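Local coordinates for sucrose 6(F)-phosphate phosphorylase (Thermoanaerobacterium thermosaccharolyticum DSM 571, PDB 6S9V), which belongs to the phosphorylases of the alpha-amylase family, enzymes whose catalytic domain is a TIM barrel of eight parallel strands, at residues Cys308-Pro313 against Glu411-Asn416; Asp332-Arg337 against His358-Thr363; Met15-Lys20 against Gly246-Leu251; Glu230-Leu235 against Arg266-Tyr271. One frame throughout, in Å; residues are numbered along the deposited sequence.

Contact 1: residues Cys308-Pro313 against Glu411-Asn416; sequences CHDGIP and EGREIN. With SO4 (sulfate ion), chain E; SO4 (sulfate ion), chain I.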
# COMPACT_ATOMS: atom_id res chain seq x y z
N CYS A 308 5.46 1.80 -3.87
CA CYS A 308 4.57 2.37 -2.86
C CYS A 308 5.46 2.87 -1.73
O CYS A 308 6.68 3.00 -1.89
CB CYS A 308 3.54 1.33 -2.41
SG CYS A 308 4.20 -0.07 -1.49
N HIS A 309 4.87 3.16 -0.57
CA HIS A 309 5.66 3.72 0.53
C HIS A 309 6.49 2.67 1.25
O HIS A 309 7.45 3.02 1.95
CB HIS A 309 4.76 4.42 1.54
CG HIS A 309 3.93 3.48 2.36
ND1 HIS A 309 2.84 2.81 1.86
CD2 HIS A 309 4.02 3.12 3.66
CE1 HIS A 309 2.31 2.06 2.81
NE2 HIS A 309 3.01 2.24 3.91
N ASP A 310 6.18 1.39 1.07
CA ASP A 310 6.98 0.29 1.58
C ASP A 310 7.92 -0.19 0.47
O ASP A 310 8.10 0.48 -0.55
CB ASP A 310 6.07 -0.82 2.11
CG ASP A 310 5.31 -0.40 3.37
OD1 ASP A 310 5.83 0.43 4.13
OD2 ASP A 310 4.19 -0.91 3.59
N GLY A 311 8.55 -1.35 0.68
CA GLY A 311 9.44 -1.92 -0.31
C GLY A 311 8.74 -2.86 -1.28
O GLY A 311 7.55 -3.18 -1.16
N ILE A 312 9.51 -3.32 -2.27
CA ILE A 312 9.01 -4.24 -3.29
C ILE A 312 8.85 -5.63 -2.67
O ILE A 312 9.83 -6.20 -2.19
CB ILE A 312 9.96 -4.28 -4.51
CG1 ILE A 312 10.10 -2.87 -5.11
CG2 ILE A 312 9.46 -5.27 -5.53
CD1 ILE A 312 11.35 -2.70 -5.97
N PRO A 313 7.64 -6.21 -2.65
CA PRO A 313 7.46 -7.47 -1.92
C PRO A 313 8.19 -8.64 -2.55
O PRO A 313 8.23 -8.79 -3.77
CB PRO A 313 5.94 -7.69 -1.96
CG PRO A 313 5.36 -6.33 -2.14
CD PRO A 313 6.35 -5.61 -3.04
N GLU A 411 17.42 4.35 8.67
CA GLU A 411 16.17 3.66 8.38
C GLU A 411 16.16 3.34 6.89
O GLU A 411 16.03 4.24 6.06
CB GLU A 411 14.96 4.50 8.78
CG GLU A 411 14.87 4.78 10.27
CD GLU A 411 13.54 5.39 10.68
OE1 GLU A 411 12.57 5.26 9.91
OE2 GLU A 411 13.47 5.99 11.77
N GLY A 412 16.29 2.05 6.57
CA GLY A 412 16.42 1.64 5.19
C GLY A 412 15.25 2.06 4.32
O GLY A 412 15.44 2.39 3.15
N ARG A 413 14.03 2.07 4.88
CA ARG A 413 12.87 2.37 4.06
C ARG A 413 12.82 3.83 3.64
O ARG A 413 12.09 4.17 2.69
CB ARG A 413 11.57 2.01 4.78
CG ARG A 413 11.31 0.52 4.90
CD ARG A 413 9.98 0.25 5.59
NE ARG A 413 9.81 -1.15 5.95
CZ ARG A 413 10.25 -1.68 7.08
NH1 ARG A 413 10.89 -0.93 7.98
NH2 ARG A 413 10.06 -2.97 7.33
N GLU A 414 13.57 4.71 4.31
CA GLU A 414 13.64 6.10 3.90
C GLU A 414 14.32 6.28 2.55
O GLU A 414 14.26 7.39 1.99
CB GLU A 414 14.34 6.93 4.99
CG GLU A 414 13.39 7.47 6.07
CD GLU A 414 12.55 8.66 5.58
OE1 GLU A 414 13.13 9.57 4.95
OE2 GLU A 414 11.31 8.68 5.81
N ILE A 415 14.94 5.23 2.00
CA ILE A 415 15.54 5.32 0.67
C ILE A 415 14.52 5.73 -0.37
O ILE A 415 14.85 6.34 -1.39
CB ILE A 415 16.19 3.96 0.31
CG1 ILE A 415 17.20 4.12 -0.83
CG2 ILE A 415 15.12 2.94 -0.08
CD1 ILE A 415 18.06 2.89 -1.03
N ASN A 416 13.25 5.40 -0.13
CA ASN A 416 12.15 5.57 -1.07
C ASN A 416 11.10 6.53 -0.51
O ASN A 416 9.93 6.47 -0.89
CB ASN A 416 11.54 4.20 -1.38
CG ASN A 416 10.50 4.24 -2.47
OD1 ASN A 416 10.68 4.88 -3.51
ND2 ASN A 416 9.38 3.55 -2.24
S SO4 E . 0.46 2.33 -0.38
O1 SO4 E . 0.65 0.95 -0.84
O2 SO4 E . -0.02 2.30 1.00
O3 SO4 E . -0.53 2.99 -1.23
O4 SO4 E . 1.70 3.07 -0.45
S SO4 I . 8.50 1.93 8.67
O1 SO4 I . 8.20 1.09 9.82
O2 SO4 I . 7.86 1.36 7.48
O3 SO4 I . 9.94 1.99 8.48
O4 SO4 I . 7.99 3.28 8.88
O HOH W 1 10.12 2.66 1.27

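Contact 2: residues Asp332-Arg337 against His358-Thr363; sequences DICVQR and HQINCT. With SO4 (sulfate ion), chain D.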
# COMPACT_ATOMS: atom_id res chain seq x y z
N ASP A 332 19.51 -9.46 -5.55
CA ASP A 332 20.92 -9.09 -5.62
C ASP A 332 21.15 -7.98 -6.64
O ASP A 332 21.99 -7.09 -6.42
CB ASP A 332 21.76 -10.32 -5.96
CG ASP A 332 21.91 -11.27 -4.79
OD1 ASP A 332 21.58 -10.89 -3.64
OD2 ASP A 332 22.34 -12.42 -5.02
N ILE A 333 20.46 -8.03 -7.78
CA ILE A 333 20.60 -6.96 -8.78
C ILE A 333 20.07 -5.64 -8.22
O ILE A 333 20.69 -4.59 -8.41
CB ILE A 333 19.89 -7.35 -10.09
CG1 ILE A 333 20.68 -8.47 -10.78
CG2 ILE A 333 19.72 -6.11 -11.00
CD1 ILE A 333 19.97 -9.07 -11.98
N CYS A 334 18.94 -5.67 -7.52
CA CYS A 334 18.43 -4.44 -6.91
C CYS A 334 19.41 -3.90 -5.87
O CYS A 334 19.63 -2.69 -5.78
CB CYS A 334 17.06 -4.68 -6.29
SG CYS A 334 15.74 -4.88 -7.50
N VAL A 335 20.00 -4.79 -5.07
CA VAL A 335 20.95 -4.34 -4.05
C VAL A 335 22.21 -3.77 -4.69
O VAL A 335 22.79 -2.80 -4.18
CB VAL A 335 21.25 -5.49 -3.07
CG1 VAL A 335 22.39 -5.12 -2.14
CG2 VAL A 335 20.00 -5.82 -2.26
N GLN A 336 22.67 -4.35 -5.80
CA GLN A 336 23.77 -3.73 -6.54
C GLN A 336 23.39 -2.35 -7.05
O GLN A 336 24.26 -1.49 -7.25
CB GLN A 336 24.23 -4.59 -7.71
CG GLN A 336 25.12 -5.75 -7.33
CD GLN A 336 25.44 -6.61 -8.53
OE1 GLN A 336 24.88 -6.42 -9.61
NE2 GLN A 336 26.44 -7.48 -8.37
N ARG A 337 22.10 -2.10 -7.26
CA ARG A 337 21.61 -0.82 -7.74
C ARG A 337 21.21 0.10 -6.59
O ARG A 337 20.49 1.08 -6.82
CB ARG A 337 20.43 -1.03 -8.70
CG ARG A 337 20.88 -1.70 -9.99
CD ARG A 337 19.75 -2.18 -10.87
NE ARG A 337 20.31 -2.92 -12.00
CZ ARG A 337 19.60 -3.42 -13.01
NH1 ARG A 337 18.28 -3.29 -13.04
NH2 ARG A 337 20.23 -4.07 -13.98
N HIS A 358 11.89 -10.02 2.93
CA HIS A 358 10.49 -9.61 2.95
C HIS A 358 10.22 -8.59 1.85
O HIS A 358 9.28 -8.75 1.07
CB HIS A 358 10.17 -9.04 4.34
CG HIS A 358 8.73 -8.70 4.55
ND1 HIS A 358 7.70 -9.57 4.29
CD2 HIS A 358 8.15 -7.58 5.05
CE1 HIS A 358 6.55 -9.01 4.59
NE2 HIS A 358 6.79 -7.80 5.06
N GLN A 359 11.05 -7.55 1.76
CA GLN A 359 10.85 -6.49 0.78
C GLN A 359 12.19 -5.90 0.36
O GLN A 359 13.16 -5.89 1.13
CB GLN A 359 9.94 -5.39 1.34
CG GLN A 359 8.52 -5.87 1.57
CD GLN A 359 7.63 -4.84 2.23
OE1 GLN A 359 8.05 -3.72 2.53
NE2 GLN A 359 6.38 -5.23 2.47
N ILE A 360 12.22 -5.40 -0.87
CA ILE A 360 13.36 -4.70 -1.44
C ILE A 360 13.09 -3.21 -1.31
O ILE A 360 12.19 -2.68 -1.98
CB ILE A 360 13.58 -5.09 -2.91
CG1 ILE A 360 13.76 -6.60 -3.06
CG2 ILE A 360 14.78 -4.34 -3.48
CD1 ILE A 360 13.64 -7.08 -4.51
N ASN A 361 13.87 -2.53 -0.49
CA ASN A 361 13.73 -1.09 -0.28
C ASN A 361 14.62 -0.37 -1.30
O ASN A 361 15.85 -0.38 -1.17
CB ASN A 361 14.13 -0.71 1.14
CG ASN A 361 13.29 -1.42 2.19
OD1 ASN A 361 12.10 -1.61 2.01
ND2 ASN A 361 13.93 -1.84 3.27
N CYS A 362 13.99 0.28 -2.28
CA CYS A 362 14.65 0.80 -3.47
C CYS A 362 13.62 1.60 -4.25
O CYS A 362 12.47 1.17 -4.32
CB CYS A 362 15.19 -0.36 -4.34
SG CYS A 362 16.34 0.07 -5.68
N THR A 363 14.00 2.75 -4.81
CA THR A 363 13.07 3.40 -5.73
C THR A 363 12.93 2.53 -6.97
O THR A 363 13.86 1.82 -7.36
CB THR A 363 13.49 4.82 -6.11
OG1 THR A 363 14.58 4.79 -7.05
CG2 THR A 363 13.89 5.62 -4.87
S SO4 D . 4.25 -6.29 7.19
O1 SO4 D . 3.36 -7.46 7.18
O2 SO4 D . 5.33 -6.47 8.16
O3 SO4 D . 4.81 -6.13 5.85
O4 SO4 D . 3.51 -5.09 7.56

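Contact 3: residues Met15-Lys20 against Gly246-Leu251; sequences MALKNK and GIELLL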
# COMPACT_ATOMS: atom_id res chain seq x y z
N MET A 15 -20.24 -2.46 -7.10
CA MET A 15 -18.92 -1.85 -7.04
C MET A 15 -18.52 -1.33 -8.41
O MET A 15 -18.41 -2.11 -9.36
CB MET A 15 -17.87 -2.84 -6.53
CG MET A 15 -16.54 -2.17 -6.23
SD MET A 15 -15.35 -3.37 -5.67
CE MET A 15 -14.94 -4.16 -7.22
N ALA A 16 -18.29 -0.02 -8.51
CA ALA A 16 -17.90 0.62 -9.76
C ALA A 16 -16.92 1.73 -9.41
O ALA A 16 -17.30 2.89 -9.26
CB ALA A 16 -19.11 1.15 -10.52
N LEU A 17 -15.64 1.40 -9.37
CA LEU A 17 -14.62 2.36 -8.99
C LEU A 17 -14.16 3.11 -10.23
O LEU A 17 -14.22 2.59 -11.35
CB LEU A 17 -13.43 1.68 -8.32
CG LEU A 17 -13.75 1.03 -6.98
CD1 LEU A 17 -12.61 0.13 -6.56
CD2 LEU A 17 -14.03 2.08 -5.91
N LYS A 18 -13.76 4.36 -10.03
CA LYS A 18 -13.22 5.16 -11.13
C LYS A 18 -11.94 4.51 -11.63
O LYS A 18 -11.03 4.23 -10.84
CB LYS A 18 -12.94 6.58 -10.64
CG LYS A 18 -12.63 7.58 -11.74
CD LYS A 18 -11.97 8.85 -11.18
CE LYS A 18 -12.88 9.65 -10.27
NZ LYS A 18 -12.25 10.98 -9.94
N ASN A 19 -11.86 4.29 -12.93
CA ASN A 19 -10.73 3.58 -13.52
C ASN A 19 -9.68 4.56 -14.04
O ASN A 19 -9.33 4.58 -15.23
CB ASN A 19 -11.20 2.65 -14.63
CG ASN A 19 -10.08 1.78 -15.18
OD1 ASN A 19 -9.11 1.49 -14.48
ND2 ASN A 19 -10.19 1.39 -16.44
N LYS A 20 -9.14 5.37 -13.13
CA LYS A 20 -8.13 6.36 -13.48
C LYS A 20 -6.92 6.19 -12.57
O LYS A 20 -7.02 5.66 -11.46
CB LYS A 20 -8.68 7.78 -13.40
CG LYS A 20 -9.82 8.03 -14.40
CD LYS A 20 -9.99 9.49 -14.74
CE LYS A 20 -11.18 9.69 -15.68
NZ LYS A 20 -11.23 8.67 -16.77
N GLY A 246 -20.73 4.93 2.90
CA GLY A 246 -20.30 5.14 1.54
C GLY A 246 -18.84 4.85 1.26
O GLY A 246 -18.28 5.40 0.31
N ILE A 247 -18.21 4.00 2.06
CA ILE A 247 -16.77 3.75 1.97
C ILE A 247 -16.53 2.32 1.49
O ILE A 247 -17.14 1.37 2.00
CB ILE A 247 -16.08 4.01 3.32
CG1 ILE A 247 -16.21 5.49 3.69
CG2 ILE A 247 -14.62 3.61 3.25
CD1 ILE A 247 -15.68 5.83 5.07
N GLU A 248 -15.61 2.16 0.54
CA GLU A 248 -15.11 0.85 0.14
C GLU A 248 -13.79 0.59 0.87
O GLU A 248 -13.02 1.52 1.10
CB GLU A 248 -14.87 0.78 -1.37
CG GLU A 248 -16.11 0.97 -2.24
CD GLU A 248 -16.83 -0.34 -2.57
OE1 GLU A 248 -16.38 -1.41 -2.10
OE2 GLU A 248 -17.84 -0.28 -3.30
N LEU A 249 -13.56 -0.67 1.25
CA LEU A 249 -12.36 -1.05 1.98
C LEU A 249 -11.33 -1.65 1.02
O LEU A 249 -11.67 -2.44 0.14
CB LEU A 249 -12.67 -2.06 3.08
CG LEU A 249 -13.62 -1.60 4.19
CD1 LEU A 249 -13.78 -2.68 5.25
CD2 LEU A 249 -13.17 -0.30 4.82
N LEU A 250 -10.07 -1.26 1.21
CA LEU A 250 -8.92 -1.81 0.49
C LEU A 250 -8.03 -2.48 1.53
O LEU A 250 -7.49 -1.80 2.41
CB LEU A 250 -8.18 -0.72 -0.27
CG LEU A 250 -6.86 -1.05 -0.96
CD1 LEU A 250 -6.96 -2.26 -1.87
CD2 LEU A 250 -6.40 0.18 -1.74
N LEU A 251 -7.92 -3.80 1.47
CA LEU A 251 -7.17 -4.56 2.47
C LEU A 251 -5.71 -4.67 2.06
O LEU A 251 -5.40 -5.01 0.92
CB LEU A 251 -7.76 -5.95 2.66
CG LEU A 251 -9.15 -6.04 3.28
CD1 LEU A 251 -10.20 -5.22 2.55
CD2 LEU A 251 -9.57 -7.52 3.35
O HOH W 2 -17.71 1.78 -5.83

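Contact 4: residues Glu230-Leu235 against Arg266-Tyr271; sequences EIYEFL and RGFLIY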
# COMPACT_ATOMS: atom_id res chain seq x y z
N GLU A 230 -11.71 -16.41 12.28
CA GLU A 230 -11.98 -15.20 13.04
C GLU A 230 -11.72 -13.93 12.23
O GLU A 230 -12.47 -12.95 12.33
CB GLU A 230 -11.13 -15.19 14.32
CG GLU A 230 -11.58 -16.19 15.38
CD GLU A 230 -11.01 -17.59 15.19
OE1 GLU A 230 -10.39 -17.87 14.14
OE2 GLU A 230 -11.18 -18.42 16.10
N ILE A 231 -10.66 -13.92 11.43
CA ILE A 231 -10.34 -12.71 10.68
C ILE A 231 -11.50 -12.33 9.76
O ILE A 231 -11.78 -11.14 9.56
CB ILE A 231 -9.02 -12.90 9.89
CG1 ILE A 231 -8.62 -11.59 9.21
CG2 ILE A 231 -9.15 -14.00 8.86
CD1 ILE A 231 -7.87 -10.66 10.09
N TYR A 232 -12.20 -13.32 9.21
CA TYR A 232 -13.28 -13.01 8.27
C TYR A 232 -14.50 -12.43 8.98
O TYR A 232 -15.27 -11.66 8.38
CB TYR A 232 -13.65 -14.26 7.47
CG TYR A 232 -12.79 -14.39 6.23
CD1 TYR A 232 -13.05 -13.59 5.12
CD2 TYR A 232 -11.72 -15.27 6.17
CE1 TYR A 232 -12.28 -13.68 3.99
CE2 TYR A 232 -10.94 -15.36 5.03
CZ TYR A 232 -11.23 -14.56 3.94
OH TYR A 232 -10.48 -14.62 2.79
N GLU A 233 -14.70 -12.77 10.26
CA GLU A 233 -15.78 -12.16 11.02
C GLU A 233 -15.54 -10.66 11.21
O GLU A 233 -16.48 -9.86 11.13
CB GLU A 233 -15.90 -12.86 12.38
CG GLU A 233 -16.12 -14.36 12.27
CD GLU A 233 -16.15 -15.04 13.62
OE1 GLU A 233 -16.85 -14.54 14.52
OE2 GLU A 233 -15.46 -16.08 13.78
N PHE A 234 -14.29 -10.27 11.45
CA PHE A 234 -13.96 -8.85 11.53
C PHE A 234 -14.08 -8.18 10.17
O PHE A 234 -14.63 -7.08 10.05
CB PHE A 234 -12.54 -8.67 12.08
CG PHE A 234 -12.08 -7.24 12.07
CD1 PHE A 234 -12.52 -6.35 13.05
CD2 PHE A 234 -11.23 -6.77 11.08
CE1 PHE A 234 -12.12 -5.04 13.04
CE2 PHE A 234 -10.82 -5.46 11.08
CZ PHE A 234 -11.26 -4.59 12.06
N LEU A 235 -13.53 -8.81 9.12
CA LEU A 235 -13.60 -8.22 7.79
C LEU A 235 -15.04 -8.02 7.36
O LEU A 235 -15.40 -6.96 6.83
CB LEU A 235 -12.85 -9.09 6.79
CG LEU A 235 -11.33 -9.14 6.93
CD1 LEU A 235 -10.74 -10.18 6.00
CD2 LEU A 235 -10.72 -7.76 6.66
N ARG A 266 -13.83 -13.67 -2.26
CA ARG A 266 -14.90 -13.36 -1.32
C ARG A 266 -15.38 -11.92 -1.41
O ARG A 266 -16.24 -11.53 -0.61
CB ARG A 266 -14.43 -13.69 0.10
CG ARG A 266 -14.31 -15.19 0.32
CD ARG A 266 -13.97 -15.55 1.75
NE ARG A 266 -14.07 -16.99 1.95
CZ ARG A 266 -14.09 -17.58 3.14
NH1 ARG A 266 -14.01 -16.85 4.25
NH2 ARG A 266 -14.20 -18.90 3.23
N GLY A 267 -14.91 -11.16 -2.39
CA GLY A 267 -15.43 -9.83 -2.64
C GLY A 267 -14.72 -8.68 -1.97
O GLY A 267 -15.30 -7.60 -1.85
N PHE A 268 -13.48 -8.88 -1.50
CA PHE A 268 -12.68 -7.83 -0.90
C PHE A 268 -11.67 -7.27 -1.90
O PHE A 268 -11.04 -8.03 -2.65
CB PHE A 268 -11.94 -8.34 0.34
CG PHE A 268 -12.85 -8.73 1.47
CD1 PHE A 268 -13.33 -7.78 2.36
CD2 PHE A 268 -13.22 -10.05 1.65
CE1 PHE A 268 -14.17 -8.14 3.40
CE2 PHE A 268 -14.06 -10.42 2.68
CZ PHE A 268 -14.54 -9.46 3.56
N LEU A 269 -11.52 -5.95 -1.91
CA LEU A 269 -10.46 -5.32 -2.68
C LEU A 269 -9.10 -5.56 -2.04
O LEU A 269 -8.95 -5.47 -0.82
CB LEU A 269 -10.71 -3.81 -2.81
CG LEU A 269 -11.97 -3.40 -3.58
CD1 LEU A 269 -12.31 -1.94 -3.34
CD2 LEU A 269 -11.73 -3.64 -5.06
N ILE A 270 -8.11 -5.86 -2.88
CA ILE A 270 -6.75 -6.14 -2.43
C ILE A 270 -5.76 -5.34 -3.26
O ILE A 270 -6.07 -4.79 -4.32
CB ILE A 270 -6.40 -7.64 -2.51
CG1 ILE A 270 -6.47 -8.13 -3.96
CG2 ILE A 270 -7.32 -8.46 -1.61
CD1 ILE A 270 -5.89 -9.51 -4.18
N TYR A 271 -4.52 -5.32 -2.77
CA TYR A 271 -3.39 -4.79 -3.52
C TYR A 271 -2.73 -5.89 -4.33
O TYR A 271 -2.58 -7.02 -3.86
CB TYR A 271 -2.34 -4.19 -2.59
CG TYR A 271 -2.68 -2.84 -2.02
CD1 TYR A 271 -2.58 -1.69 -2.80
CD2 TYR A 271 -3.07 -2.71 -0.70
CE1 TYR A 271 -2.87 -0.45 -2.28
CE2 TYR A 271 -3.37 -1.47 -0.17
CZ TYR A 271 -3.27 -0.35 -0.96
OH TYR A 271 -3.56 0.89 -0.44

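Contact 1: residues Cys308-Pro313 against Glu411-Asn416
O4 of the chain E sulfate is gripped twice by His309, which sits in the loop whose Cys308 O lies 2.8 Å from Asn416 ND2 across the contact. His309 ND1 donates to that oxygen over 2.6 Å, nearly straight at 168°, and His309 N adds a longer bond of 3.2 Å. With CG placed between the backbone N and the carbonyl carbon (chi1 72°), the ring's ND1 is brought round beside the residue's own N-H, so both point at one oxygen lying near the ring plane. Asp310 covers part of one ring face, its CG offset toward the rim; Phe66 also meets the ring. Between the two segments a water stands 2.8 Å from His309 O and 2.9 Å from Arg413 O, bridging the two backbones. Arg413 runs out extended past Asp310 to the chain I sulfate, where NH1 makes a weak, bent bond of 3.1 Å to O3. Its NE stays 4.7 Å from Asp310 OD1: opposite charges near each other, without a bond. Asp310 OD1 and His309 NE2 both hydrogen-bond to O8 of a bound BTB molecule. A His-Asp pair in the loop after the seventh barrel strand, here 302-304, is a signature of the alpha-amylase family, and it probably marks the active-site pocket at the barrel mouth.

Contact 2: residues Asp332-Arg337 against His358-Thr363
Cys334 of helix 324-336 and Ile360 of strand 357-361 meet where the helix packs on one face of a small three-stranded antiparallel sheet. The touch is purely apolar: Ile360 CG2 presses against Cys334 CB at 3.6 Å, and Cys334 SG lies alongside the same methyl. CG2 gets there because it stands anti to the backbone N of Ile360, while CG1 takes the place beside that N (chi1 -57°). Two residues on, Cys362 looks the same way, its SG 4.3 Å from Cys334 O and close to Arg337 O at the helix end. Leu280 and Ala367 add to the packing round Cys334. Helix and sheet lie in the chain between barrel strands 302-304 and 388-392, an insertion that probably corresponds to the B' domain of sucrose phosphorylases. The residues that alternate along the strand, Gln359 and Asn361, carry polar side chains and leave the helix to Ile360 and Cys362. At the strand's far end His358 and Gln359 form a classic beta bulge, both facing Ser342. His358 NE2 points in its ring plane to sulfate O3, 2.7 Å away and almost straight at 175°; Tyr215 and Arg148 hold the same sulfate. Arg337 is turned off the helix end, its guanidinium lying flat over Ile333 CG2, which sits 3.3 Å from the plane and over its centre, and its NH1 bonds Ala367 O.

Contact 3: residues Met15-Lys20 against Gly246-Leu251
The carboxylate of Glu248 is the flat group here, and Met15 passes over one side of it: Met15 CG stands 3.7 Å from OE2, well off the carboxylate plane and displaced from its centre, with Met15 CB a little farther at 4.1 Å. The two side chains run aslant to each other, and it is the CG methylene of Met15 that does the touching. On that same side of the plane a water lies 3.3 Å from OE2, to which it donates, and it accepts from Ala16 N over an equally long 3.3 Å. This water therefore ties the backbone of the N-terminal arm to the acid through two long bonds. A bend at chi2 (-90°) swings the Glu248 carboxylate off the run of its chain, leaving its CG to Leu17, whose CD2 approaches to 4.4 Å. Leu17 and Met15 also rest on Leu269 of the next strand, and Met15 touches Asn301. The backbone of Glu248 is held by Val208 of strand 207-210 and Lys206 just before it, and Gly246, with its positive phi, closes helix 230-244 in a Schellman motif. Little surface is buried, and the contact lies at the protein surface. It is the arrangement of a beta/alpha barrel in which the segment leading into the first strand crosses the N-terminal end of the barrel, here beside the start of strand 248-251.

Contact 4: residues Glu230-Leu235 against Arg266-Tyr271
Helix 230-244 runs past the turn that follows helix 257-265, with CA atoms 9.7 Å apart at Tyr232 and Arg266 and 8.7 Å apart at Leu235 and Phe268, so side chains must bridge the gap. Arg266 lays its extended arm across the Tyr232 ring at about a right angle. Its CZ stands 4.2 Å from the ring centroid and only 9° off the normal, a cation-pi contact in which NH1 sits over the middle of the face. The guanidinium is tilted by 57° to the ring rather than stacked flat, and Arg266 CD comes within 3.4 Å of Tyr232 CE1. Helix 230-244 packs here on the turn between helix 257-265 and strand 269-271, part of the outer layer of the TIM barrel, and a Schellman motif with Gly267 as its C-prime residue makes that turn. Phe268 then points back to the helix: its CE2 meets the edge of Tyr232 at CE1, 3.9 Å away, and its CZ packs on Leu235 CB at 3.7 Å. Leu263 backs both Tyr232 and Leu235. Lys239, one turn beyond Leu235 in helix 230-244, makes a cation-pi contact with Phe268 and bonds Gly267 O through NZ.

From the N terminus, the arm 15-20 enters first and waits for strand 248-251, so contact 3 closes a loop spanning the first four barrel strands. Contact 4 opens inside that loop at helix 230-244 and closes only at 266-271, after strand 248-251 has passed; the two therefore cross, and they touch through the neighbouring barrel strands 248-251 and 269-271. Both are complete before contact 1 opens at 308-313. Contact 2 opens and closes within the span that contact 1 finally shuts at 411-416, and strands 312-313 and 357-361 pair between them. Contacts 3 and 4 tie barrel elements, contact 1 the loop after the seventh strand to the segment beyond the eighth, and contact 2 helix 324-336 to the inserted sheet.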